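Local coordinates for protein xyloglucan-specific endo-beta-1,4-glucanase (PDB 4W88) that hydrolyses internal beta-1,4-glucosidic bonds in the backbone of xyloglucan, a plant cell-wall polysaccharide, as a family 5 glycoside hydrolase, at residues 112-117 / 164-169; 45-50 / 89-94. The protein carries 1 engineered substitution. One frame throughout, in Å; residues are numbered along the deposited sequence.

Contact 1 (112-117 / 164-169); sequences TDPNNE and PAERKL
Residues 112-117 run as a loop through a single 3-10 turn at Pro114-Asn115 into helix 117-134, and they come up against the first two turns of helix 164-182, with Pro114 CA 5.9 Å from Leu169 CA. Both belong to the (beta/alpha)8 barrel of the GH5 fold, where these helices follow the third and fourth barrel strands. The loop is shaped by an Asx turn: Asp113 OD1 takes the backbone N-H of Asn115 at 2.8 Å, from above the carboxylate plane. Leu169, with CG anti to its backbone N (chi1 170°), fills the angle of the loop with its two methyls. CD2 lies 3.6 Å from Thr112 C, whereas CD1 rests against the aliphatic part of Glu117, 3.7 Å from its CG, the two side chains sliding past each other in opposite directions. Farther toward the helix start, Pro114 CG meets Ala165 CB at 3.8 Å. The polar tie is made by Glu166, whose extended chain crosses Thr112 at about a right angle; its OE2 also bonds Tyr198 OH, and OE1 bonds Thr163 N. An alanine at Glu166 would probably loosen the loop from the helix, since the carboxylate joining Thr112, Tyr198 and Thr163 would be gone. Thr112 OG1, in the crowded position between its backbone N and carbonyl carbon, donates to Glu166 OE2 at 2.8 Å, 31° out of the carboxylate plane.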
ATOM      1  N   THR A 112     -10.739  13.577  -5.887  1.00 19.88           N
ATOM      2  CA  THR A 112     -10.084  14.749  -5.270  1.00 21.97           C
ATOM      3  C   THR A 112     -10.451  16.098  -5.908  1.00 25.05           C
ATOM      4  O   THR A 112      -9.632  16.731  -6.512  1.00 27.75           O
ATOM      5  CB  THR A 112      -8.559  14.553  -5.284  1.00 23.40           C
ATOM      6  OG1 THR A 112      -8.140  14.228  -6.585  1.00 24.26           O
ATOM      7  CG2 THR A 112      -8.196  13.479  -4.311  1.00 23.27           C
ATOM      8  N   ASP A 113     -11.718  16.468  -5.813  1.00 25.29           N
ATOM      9  CA  ASP A 113     -12.166  17.769  -6.212  1.00 25.13           C
ATOM     10  C   ASP A 113     -11.973  18.712  -5.062  1.00 24.85           C
ATOM     11  O   ASP A 113     -12.595  18.574  -4.011  1.00 24.24           O
ATOM     12  CB  ASP A 113     -13.624  17.682  -6.640  1.00 31.29           C
ATOM     13  CG  ASP A 113     -14.209  19.013  -7.013  1.00 32.03           C
ATOM     14  OD1 ASP A 113     -13.553  20.099  -6.867  1.00 31.39           O
ATOM     15  OD2 ASP A 113     -15.364  18.949  -7.444  1.00 40.32           O
ATOM     16  N   PRO A 114     -11.110  19.722  -5.244  1.00 24.04           N
ATOM     17  CA  PRO A 114     -10.847  20.621  -4.093  1.00 30.80           C
ATOM     18  C   PRO A 114     -12.098  21.357  -3.588  1.00 34.53           C
ATOM     19  O   PRO A 114     -12.185  21.737  -2.428  1.00 37.33           O
ATOM     20  CB  PRO A 114      -9.838  21.630  -4.693  1.00 33.24           C
ATOM     21  CG  PRO A 114      -9.151  20.848  -5.744  1.00 37.70           C
ATOM     22  CD  PRO A 114     -10.248  20.051  -6.386  1.00 30.52           C
ATOM     23  N   ASN A 115     -13.098  21.498  -4.436  1.00 32.53           N
ATOM     24  CA  ASN A 115     -14.328  22.141  -3.999  1.00 36.63           C
ATOM     25  C   ASN A 115     -15.166  21.293  -3.113  1.00 33.92           C
ATOM     26  O   ASN A 115     -16.111  21.811  -2.549  1.00 37.88           O
ATOM     27  CB  ASN A 115     -15.176  22.560  -5.176  1.00 39.00           C
ATOM     28  CG  ASN A 115     -14.497  23.599  -5.997  1.00 40.85           C
ATOM     29  OD1 ASN A 115     -13.738  24.445  -5.493  1.00 41.63           O
ATOM     30  ND2 ASN A 115     -14.714  23.531  -7.259  1.00 57.29           N
ATOM     31  N   ASN A 116     -14.825  20.027  -2.986  1.00 29.43           N
ATOM     32  CA  ASN A 116     -15.581  19.101  -2.150  1.00 27.70           C
ATOM     33  C   ASN A 116     -14.821  18.678  -0.910  1.00 22.78           C
ATOM     34  O   ASN A 116     -15.051  17.562  -0.389  1.00 25.00           O
ATOM     35  CB  ASN A 116     -15.941  17.878  -2.960  1.00 28.28           C
ATOM     36  CG  ASN A 116     -17.041  17.111  -2.381  1.00 30.98           C
ATOM     37  OD1 ASN A 116     -17.955  17.668  -1.696  1.00 33.91           O
ATOM     38  ND2 ASN A 116     -17.031  15.779  -2.669  1.00 33.63           N
ATOM     39  N   GLU A 117     -13.939  19.551  -0.430  1.00 26.43           N
ATOM     40  CA  GLU A 117     -13.016  19.150   0.636  1.00 23.58           C
ATOM     41  C   GLU A 117     -13.746  18.668   1.904  1.00 22.09           C
ATOM     42  O   GLU A 117     -13.358  17.637   2.487  1.00 23.03           O
ATOM     43  CB  GLU A 117     -12.084  20.283   0.952  1.00 27.45           C
ATOM     44  CG  GLU A 117     -11.186  20.042   2.142  1.00 36.92           C
ATOM     45  CD  GLU A 117     -10.175  21.132   2.343  1.00 35.79           C
ATOM     46  OE1 GLU A 117      -9.960  21.487   3.444  1.00 41.60           O
ATOM     47  OE2 GLU A 117      -9.527  21.600   1.431  1.00 38.62           O
ATOM     48  N   PRO A 164      -1.808  21.600  -8.230  1.00 29.80           N
ATOM     49  CA  PRO A 164      -1.452  22.168  -6.940  1.00 26.35           C
ATOM     50  C   PRO A 164      -2.619  22.217  -5.969  1.00 28.63           C
ATOM     51  O   PRO A 164      -2.439  21.930  -4.759  1.00 27.00           O
ATOM     52  CB  PRO A 164      -0.967  23.575  -7.336  1.00 29.95           C
ATOM     53  CG  PRO A 164      -0.309  23.330  -8.678  1.00 32.11           C
ATOM     54  CD  PRO A 164      -1.346  22.459  -9.346  1.00 30.67           C
ATOM     55  N   ALA A 165      -3.826  22.551  -6.463  1.00 27.95           N
ATOM     56  CA  ALA A 165      -4.988  22.573  -5.541  1.00 26.50           C
ATOM     57  C   ALA A 165      -5.311  21.164  -4.969  1.00 26.18           C
ATOM     58  O   ALA A 165      -5.708  20.996  -3.823  1.00 25.39           O
ATOM     59  CB  ALA A 165      -6.209  23.187  -6.214  1.00 30.71           C
ATOM     60  N   GLU A 166      -5.159  20.158  -5.813  1.00 24.39           N
ATOM     61  CA  GLU A 166      -5.385  18.782  -5.394  1.00 22.94           C
ATOM     62  C   GLU A 166      -4.378  18.375  -4.321  1.00 20.82           C
ATOM     63  O   GLU A 166      -4.708  17.660  -3.371  1.00 23.51           O
ATOM     64  CB  GLU A 166      -5.311  17.847  -6.585  1.00 20.72           C
ATOM     65  CG  GLU A 166      -6.580  17.787  -7.451  1.00 21.44           C
ATOM     66  CD  GLU A 166      -6.427  16.866  -8.636  1.00 23.46           C
ATOM     67  OE1 GLU A 166      -5.475  17.139  -9.429  1.00 25.21           O
ATOM     68  OE2 GLU A 166      -7.177  15.848  -8.715  1.00 26.38           O
ATOM     69  N   ARG A 167      -3.125  18.765  -4.501  1.00 21.97           N
ATOM     70  CA  ARG A 167      -2.130  18.443  -3.531  1.00 27.11           C
ATOM     71  C   ARG A 167      -2.393  19.132  -2.181  1.00 20.57           C
ATOM     72  O   ARG A 167      -2.127  18.514  -1.157  1.00 24.45           O
ATOM     73  CB  ARG A 167      -0.737  18.713  -4.051  1.00 25.75           C
ATOM     74  CG  ARG A 167      -0.375  17.780  -5.184  1.00 21.46           C
ATOM     75  CD  ARG A 167       1.086  17.866  -5.538  1.00 24.15           C
ATOM     76  NE  ARG A 167       1.492  19.110  -6.126  1.00 27.70           N
ATOM     77  CZ  ARG A 167       1.510  19.407  -7.435  1.00 24.61           C
ATOM     78  NH1 ARG A 167       1.065  18.584  -8.320  1.00 33.02           N
ATOM     79  NH2 ARG A 167       1.956  20.589  -7.818  1.00 35.19           N
ATOM     80  N   LYS A 168      -2.911  20.371  -2.180  1.00 24.21           N
ATOM     81  CA  LYS A 168      -3.406  20.994  -0.931  1.00 24.45           C
ATOM     82  C   LYS A 168      -4.500  20.143  -0.261  1.00 29.08           C
ATOM     83  O   LYS A 168      -4.489  19.970   0.960  1.00 24.79           O
ATOM     84  CB  LYS A 168      -3.843  22.497  -1.088  1.00 31.00           C
ATOM     85  CG  LYS A 168      -2.796  23.504  -1.554  1.00 38.10           C
ATOM     86  CD  LYS A 168      -3.307  24.978  -1.452  1.00 58.48           C
ATOM     87  CE  LYS A 168      -4.111  25.453  -2.679  1.00 78.82           C
ATOM     88  NZ  LYS A 168      -3.342  26.054  -3.835  1.00 87.24           N
ATOM     89  N   LEU A 169      -5.453  19.641  -1.066  1.00 21.23           N
ATOM     90  CA  LEU A 169      -6.531  18.787  -0.569  1.00 23.47           C
ATOM     91  C   LEU A 169      -5.962  17.505   0.030  1.00 22.34           C
ATOM     92  O   LEU A 169      -6.426  17.058   1.079  1.00 20.16           O
ATOM     93  CB  LEU A 169      -7.520  18.476  -1.695  1.00 20.18           C
ATOM     94  CG  LEU A 169      -8.582  17.421  -1.420  1.00 18.88           C
ATOM     95  CD1 LEU A 169      -9.516  17.877  -0.279  1.00 20.84           C
ATOM     96  CD2 LEU A 169      -9.401  17.139  -2.653  1.00 24.69           C
TER

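Contact 2 (45-50 / 89-94); sequences EIVDTV and DYAVND
Three flat groups shape this meeting of helices: the Tyr90 ring and the carboxylates of Asp48 and Asp94. The ring is met obliquely by Val47, whose CG2 is 4.1 Å from Tyr90 CD2 but nearer, at 3.8 Å, to Tyr90 CB. The phenol then leads away from helix 44-53, and its OH bonds Arg83. The two carboxylates approach with planes 30° apart, on side chains that cross at about a right angle. Asp48 OD1 lies 2.5 Å from Asp94 OD2 and 3.1 Å from Asp94 OD1, so a single oxygen of Asp48 faces both oxygens of Asp94. The shorter separation suggests that one of the acids probably holds a proton, which would relieve the repulsion of two like charges. Asp48 OD1 also accepts a hydrogen bond from Gln44 NE2, and this N-H would probably offset some of the negative charge on that oxygen.

Val47 is the apolar half of the contact. With CG1 anti to its backbone N (chi1 172°), CG2 turns to Tyr90 CB, while CG1 lies over the backbone between Tyr90 and Ala91, 3.9 Å from Ala91 N. Val47 CA and Tyr90 CA are 6.4 Å apart, the closest CA pair of the two segments.

In the (beta/alpha)8 barrel, helices 44-53 and 78-92 are neighbours in the outer layer, following the first and second strands. Ala91 reaches inward to Ile98 on strand 97-101, Val47 touches Met96 in the loop before it, and Ile46 packs on Leu319 of strand 319-320.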
ATOM      1  N   GLU A  45      -3.757 -20.335   6.504  1.00 19.69           N
ATOM      2  CA  GLU A  45      -2.723 -21.027   5.801  1.00 20.13           C
ATOM      3  C   GLU A  45      -2.108 -20.167   4.694  1.00 16.39           C
ATOM      4  O   GLU A  45      -0.876 -20.212   4.468  1.00 20.48           O
ATOM      5  CB  GLU A  45      -3.222 -22.337   5.195  1.00 22.12           C
ATOM      6  CG  GLU A  45      -3.576 -23.408   6.228  1.00 22.14           C
ATOM      7  CD  GLU A  45      -5.015 -23.379   6.722  1.00 24.60           C
ATOM      8  OE1 GLU A  45      -5.748 -22.362   6.570  1.00 22.06           O
ATOM      9  OE2 GLU A  45      -5.471 -24.411   7.294  1.00 25.18           O
ATOM     10  N   ILE A  46      -2.940 -19.421   3.961  1.00 18.41           N
ATOM     11  CA  ILE A  46      -2.398 -18.526   2.933  1.00 18.38           C
ATOM     12  C   ILE A  46      -1.417 -17.528   3.596  1.00 16.05           C
ATOM     13  O   ILE A  46      -0.311 -17.284   3.123  1.00 17.83           O
ATOM     14  CB  ILE A  46      -3.556 -17.830   2.176  1.00 18.41           C
ATOM     15  CG1 ILE A  46      -4.179 -18.848   1.192  1.00 19.29           C
ATOM     16  CG2 ILE A  46      -3.040 -16.630   1.424  1.00 19.15           C
ATOM     17  CD1 ILE A  46      -5.510 -18.475   0.618  1.00 20.06           C
ATOM     18  N   VAL A  47      -1.865 -16.891   4.671  1.00 16.36           N
ATOM     19  CA  VAL A  47      -1.064 -15.894   5.364  1.00 16.89           C
ATOM     20  C   VAL A  47       0.200 -16.548   5.932  1.00 15.79           C
ATOM     21  O   VAL A  47       1.304 -15.972   5.834  1.00 18.94           O
ATOM     22  CB  VAL A  47      -1.924 -15.132   6.405  1.00 17.41           C
ATOM     23  CG1 VAL A  47      -1.093 -14.227   7.292  1.00 18.46           C
ATOM     24  CG2 VAL A  47      -3.021 -14.323   5.700  1.00 17.02           C
ATOM     25  N   ASP A  48       0.060 -17.731   6.539  1.00 17.08           N
ATOM     26  CA  ASP A  48       1.218 -18.483   7.035  1.00 19.18           C
ATOM     27  C   ASP A  48       2.285 -18.686   5.977  1.00 19.17           C
ATOM     28  O   ASP A  48       3.489 -18.558   6.196  1.00 19.02           O
ATOM     29  CB  ASP A  48       0.855 -19.878   7.543  1.00 21.08           C
ATOM     30  CG  ASP A  48      -0.034 -19.939   8.735  1.00 17.59           C
ATOM     31  OD1 ASP A  48      -0.234 -18.945   9.484  1.00 20.87           O
ATOM     32  OD2 ASP A  48      -0.588 -21.092   8.902  1.00 19.20           O
ATOM     33  N   THR A  49       1.839 -19.009   4.774  1.00 18.19           N
ATOM     34  CA  THR A  49       2.750 -19.366   3.696  1.00 20.25           C
ATOM     35  C   THR A  49       3.575 -18.157   3.285  1.00 18.10           C
ATOM     36  O   THR A  49       4.788 -18.256   3.009  1.00 18.35           O
ATOM     37  CB  THR A  49       1.940 -19.917   2.488  1.00 17.89           C
ATOM     38  OG1 THR A  49       1.137 -21.021   2.901  1.00 20.54           O
ATOM     39  CG2 THR A  49       2.805 -20.344   1.352  1.00 24.24           C
ATOM     40  N   VAL A  50       2.899 -17.007   3.215  1.00 19.05           N
ATOM     41  CA  VAL A  50       3.586 -15.723   2.971  1.00 18.01           C
ATOM     42  C   VAL A  50       4.699 -15.471   4.025  1.00 16.57           C
ATOM     43  O   VAL A  50       5.864 -15.241   3.682  1.00 18.57           O
ATOM     44  CB  VAL A  50       2.543 -14.559   2.948  1.00 16.67           C
ATOM     45  CG1 VAL A  50       3.206 -13.190   2.891  1.00 17.39           C
ATOM     46  CG2 VAL A  50       1.593 -14.744   1.741  1.00 20.46           C
ATOM     47  N   ASP A  89      -6.293 -10.586  11.799  1.00 15.76           N
ATOM     48  CA  ASP A  89      -5.933 -11.512  12.862  1.00 17.89           C
ATOM     49  C   ASP A  89      -5.148 -12.706  12.385  1.00 15.47           C
ATOM     50  O   ASP A  89      -4.295 -13.206  13.145  1.00 17.73           O
ATOM     51  CB  ASP A  89      -7.187 -11.999  13.573  1.00 20.34           C
ATOM     52  CG  ASP A  89      -7.828 -10.962  14.443  1.00 19.21           C
ATOM     53  OD1 ASP A  89      -7.243  -9.902  14.709  1.00 19.00           O
ATOM     54  OD2 ASP A  89      -8.883 -11.300  14.993  1.00 19.78           O
ATOM     55  N   TYR A  90      -5.341 -13.179  11.129  1.00 15.28           N
ATOM     56  CA  TYR A  90      -4.419 -14.192  10.575  1.00 17.38           C
ATOM     57  C   TYR A  90      -2.932 -13.754  10.692  1.00 17.38           C
ATOM     58  O   TYR A  90      -2.051 -14.541  11.110  1.00 18.00           O
ATOM     59  CB  TYR A  90      -4.690 -14.505   9.139  1.00 16.17           C
ATOM     60  CG  TYR A  90      -6.049 -15.076   8.769  1.00 17.63           C
ATOM     61  CD1 TYR A  90      -6.728 -15.950   9.602  1.00 17.41           C
ATOM     62  CD2 TYR A  90      -6.600 -14.791   7.548  1.00 18.92           C
ATOM     63  CE1 TYR A  90      -7.973 -16.457   9.257  1.00 17.23           C
ATOM     64  CE2 TYR A  90      -7.836 -15.309   7.194  1.00 16.91           C
ATOM     65  CZ  TYR A  90      -8.543 -16.077   8.035  1.00 18.70           C
ATOM     66  OH  TYR A  90      -9.761 -16.565   7.652  1.00 19.29           O
ATOM     67  N   ALA A  91      -2.688 -12.483  10.396  1.00 15.37           N
ATOM     68  CA  ALA A  91      -1.370 -11.925  10.450  1.00 17.38           C
ATOM     69  C   ALA A  91      -0.893 -11.739  11.894  1.00 18.91           C
ATOM     70  O   ALA A  91       0.279 -12.008  12.228  1.00 17.68           O
ATOM     71  CB  ALA A  91      -1.274 -10.648   9.675  1.00 14.70           C
ATOM     72  N   VAL A  92      -1.748 -11.209  12.726  1.00 16.32           N
ATOM     73  CA  VAL A  92      -1.448 -11.064  14.209  1.00 15.90           C
ATOM     74  C   VAL A  92      -1.055 -12.410  14.820  1.00 16.35           C
ATOM     75  O   VAL A  92      -0.117 -12.479  15.591  1.00 17.87           O
ATOM     76  CB  VAL A  92      -2.609 -10.416  14.999  1.00 17.75           C
ATOM     77  CG1 VAL A  92      -2.299 -10.344  16.492  1.00 19.30           C
ATOM     78  CG2 VAL A  92      -2.935  -8.998  14.461  1.00 17.22           C
ATOM     79  N   ASN A  93      -1.743 -13.465  14.418  1.00 17.35           N
ATOM     80  CA  ASN A  93      -1.470 -14.818  14.926  1.00 18.28           C
ATOM     81  C   ASN A  93      -0.069 -15.296  14.642  1.00 17.87           C
ATOM     82  O   ASN A  93       0.426 -16.177  15.311  1.00 20.34           O
ATOM     83  CB  ASN A  93      -2.466 -15.852  14.376  1.00 20.12           C
ATOM     84  CG  ASN A  93      -3.858 -15.696  14.966  1.00 18.34           C
ATOM     85  OD1 ASN A  93      -4.058 -15.136  16.039  1.00 19.98           O
ATOM     86  ND2 ASN A  93      -4.843 -16.201  14.235  1.00 19.06           N
ATOM     87  N   ASP A  94       0.514 -14.728  13.607  1.00 16.38           N
ATOM     88  CA  ASP A  94       1.842 -15.082  13.152  1.00 17.83           C
ATOM     89  C   ASP A  94       2.913 -14.043  13.512  1.00 17.73           C
ATOM     90  O   ASP A  94       4.076 -14.131  13.081  1.00 22.00           O
ATOM     91  CB  ASP A  94       1.863 -15.339  11.636  1.00 19.45           C
ATOM     92  CG  ASP A  94       1.027 -16.545  11.187  1.00 18.76           C
ATOM     93  OD1 ASP A  94       0.375 -17.176  12.016  1.00 20.57           O
ATOM     94  OD2 ASP A  94       1.053 -16.838   9.922  1.00 21.14           O
TER

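Contacts 1 and 2 join different elements of one barrel, on opposite sides of the chain's centre, with centres 38 Å apart and nearest atoms about 29 Å apart. Neither is deep core: each is partly buried, combining buried residues with partly exposed ones. Contact 1 sets a loop against the start of a helix and buries 342 Å², with a leucine as its apolar centre and a definite hydroxyl-to-carboxylate hydrogen bond. Contact 2 sets a helix against the end of another, buries 198 Å², and pairs a valine patch with two close acids. In contact 1 the side chain of Glu166 is about 11 Å from a bound galactose.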